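Local coordinates for protein acyl-CoA thioester hydrolase HI0827 (Haemophilus influenzae Rd KW20, PDB 3BJK) that probably hydrolyses a broad range of acyl-coenzyme A thioesters, as a hexamer built as a trimer of hotdog-fold dimers, at residues C[96-101]-C[113-118]. The protein carries 1 engineered substitution. Sequence-based numbering, arbitrary orientation.
Sequences VEVWVK and CVTDAV
Strands 96-101 and 113-118 run antiparallel, their axes 158° apart, with Val96-Ala117 and Val98-Thr115 as hydrogen-bonded pairs and a classic beta bulge where Val114 and Thr115 both face Val98. At the bulge Val98 O takes a short bond from Val114 N (2.7 Å) and a weak one from Thr115 N (3.4 Å), while Val98 N reaches Thr115 O from above the carbonyl plane. On one face Trp99 lies flat over Cys113: the CB of Cys113 sits 3.7 Å above the indole plane, and SG, anti to the backbone N, extends over the five-membered ring. Trp99 NE1 donates a nearly straight bond, 2.8 Å long, to Glu97 OE1 in the plane of the ring, which helps fix the indole's rotation. Glu97 OE2 forms a salt bridge with Arg10 and shares a water with Asp116 OD2, whereas Asp116 OD1 accepts from Asn67. On the other face Val98 and Thr115 stand side by side, CB to CB 3.8 Å, against Met42 of helix 35-54. Val98 CG1 also meets Val114 CG2 at 3.6 Å. This is a bulged beta hairpin within the antiparallel hotdog sheet, its mainly apolar face packed on helix 35-54, the central helix of the fold.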
loop_
_atom_site.group_PDB
_atom_site.type_symbol
_atom_site.label_atom_id
_atom_site.label_comp_id
_atom_site.label_asym_id
_atom_site.label_seq_id
_atom_site.Cartn_x
_atom_site.Cartn_y
_atom_site.Cartn_z
ATOM N N VAL C 96 -23.067 10.400 -5.298
ATOM C CA VAL C 96 -21.886 10.047 -6.100
ATOM C C VAL C 96 -22.233 8.890 -7.032
ATOM O O VAL C 96 -22.880 7.926 -6.596
ATOM C CB VAL C 96 -20.714 9.653 -5.161
ATOM C CG1 VAL C 96 -19.469 9.201 -5.940
ATOM C CG2 VAL C 96 -20.383 10.808 -4.233
ATOM N N GLU C 97 -21.935 9.040 -8.329
ATOM C CA GLU C 97 -21.967 7.944 -9.284
ATOM C C GLU C 97 -20.550 7.661 -9.776
ATOM O O GLU C 97 -19.758 8.604 -10.077
ATOM C CB GLU C 97 -22.768 8.279 -10.491
ATOM C CG GLU C 97 -24.222 8.667 -10.233
ATOM C CD GLU C 97 -25.022 8.810 -11.529
ATOM O OE1 GLU C 97 -24.441 9.155 -12.599
ATOM O OE2 GLU C 97 -26.256 8.588 -11.481
ATOM N N VAL C 98 -20.231 6.367 -9.791
ATOM C CA VAL C 98 -18.995 5.819 -10.382
ATOM C C VAL C 98 -19.231 5.255 -11.739
ATOM O O VAL C 98 -20.126 4.438 -11.943
ATOM C CB VAL C 98 -18.323 4.765 -9.501
ATOM C CG1 VAL C 98 -16.976 4.409 -10.081
ATOM C CG2 VAL C 98 -18.156 5.273 -8.078
ATOM N N TRP C 99 -18.447 5.776 -12.682
ATOM C CA TRP C 99 -18.544 5.446 -14.063
ATOM C C TRP C 99 -17.163 4.950 -14.516
ATOM O O TRP C 99 -16.127 5.439 -14.060
ATOM C CB TRP C 99 -18.943 6.691 -14.874
ATOM C CG TRP C 99 -20.401 7.102 -14.764
ATOM C CD1 TRP C 99 -21.013 7.769 -13.718
ATOM C CD2 TRP C 99 -21.391 6.906 -15.743
ATOM N NE1 TRP C 99 -22.316 7.971 -14.004
ATOM C CE2 TRP C 99 -22.593 7.452 -15.237
ATOM C CE3 TRP C 99 -21.395 6.306 -17.016
ATOM C CZ2 TRP C 99 -23.778 7.407 -15.947
ATOM C CZ3 TRP C 99 -22.585 6.265 -17.724
ATOM C CH2 TRP C 99 -23.761 6.825 -17.189
ATOM N N VAL C 100 -17.198 3.992 -15.413
ATOM C CA VAL C 100 -16.019 3.422 -16.064
ATOM C C VAL C 100 -16.013 3.777 -17.559
ATOM O O VAL C 100 -17.066 3.904 -18.207
ATOM C CB VAL C 100 -16.011 1.864 -15.879
ATOM C CG1 VAL C 100 -15.273 1.156 -16.942
ATOM C CG2 VAL C 100 -15.511 1.476 -14.465
ATOM N N LYS C 101 -14.804 3.930 -18.093
ATOM C CA LYS C 101 -14.549 4.009 -19.538
ATOM C C LYS C 101 -13.520 2.949 -19.955
ATOM O O LYS C 101 -12.433 2.868 -19.354
ATOM C CB LYS C 101 -14.038 5.415 -19.890
ATOM C CG LYS C 101 -13.792 5.693 -21.385
ATOM C CD LYS C 101 -13.163 7.098 -21.560
ATOM C CE LYS C 101 -12.999 7.518 -22.957
ATOM N NZ LYS C 101 -12.495 8.919 -23.125
ATOM N N CYS C 113 -22.307 3.244 -15.783
ATOM C CA CYS C 113 -22.355 3.504 -14.343
ATOM C C CYS C 113 -22.199 2.159 -13.636
ATOM O O CYS C 113 -22.916 1.218 -13.941
ATOM C CB CYS C 113 -23.694 4.149 -13.952
ATOM S SG CYS C 113 -23.649 4.574 -12.263
ATOM N N VAL C 114 -21.203 2.055 -12.785
ATOM C CA VAL C 114 -20.925 0.826 -12.050
ATOM C C VAL C 114 -21.390 0.851 -10.599
ATOM O O VAL C 114 -21.682 -0.196 -10.060
ATOM C CB VAL C 114 -19.392 0.435 -12.124
ATOM C CG1 VAL C 114 -19.053 0.095 -13.527
ATOM C CG2 VAL C 114 -18.476 1.530 -11.605
ATOM N N THR C 115 -21.453 2.035 -9.986
ATOM C CA THR C 115 -21.697 2.180 -8.535
ATOM C C THR C 115 -22.324 3.551 -8.240
ATOM O O THR C 115 -22.092 4.572 -8.982
ATOM C CB THR C 115 -20.352 2.077 -7.669
ATOM O OG1 THR C 115 -19.445 1.117 -8.222
ATOM C CG2 THR C 115 -20.645 1.685 -6.243
ATOM N N ASP C 116 -23.192 3.580 -7.213
ATOM C CA ASP C 116 -23.689 4.852 -6.705
ATOM C C ASP C 116 -23.757 4.844 -5.185
ATOM O O ASP C 116 -23.606 3.812 -4.554
ATOM C CB ASP C 116 -24.999 5.277 -7.337
ATOM C CG ASP C 116 -26.194 4.369 -6.999
ATOM O OD1 ASP C 116 -26.373 3.845 -5.867
ATOM O OD2 ASP C 116 -26.996 4.213 -7.915
ATOM N N ALA C 117 -23.932 6.028 -4.621
ATOM C CA ALA C 117 -24.082 6.170 -3.183
ATOM C C ALA C 117 -24.610 7.581 -2.862
ATOM O O ALA C 117 -24.433 8.535 -3.640
ATOM C CB ALA C 117 -22.766 5.923 -2.516
ATOM N N VAL C 118 -25.210 7.728 -1.693
ATOM C CA VAL C 118 -25.530 9.072 -1.184
ATOM C C VAL C 118 -24.834 9.260 0.168
ATOM O O VAL C 118 -25.138 8.521 1.106
ATOM C CB VAL C 118 -27.050 9.231 -1.032
ATOM C CG1 VAL C 118 -27.373 10.613 -0.411
ATOM C CG2 VAL C 118 -27.717 9.054 -2.406
HETATM O O HOH W 1 -27.522 6.043 -9.818
#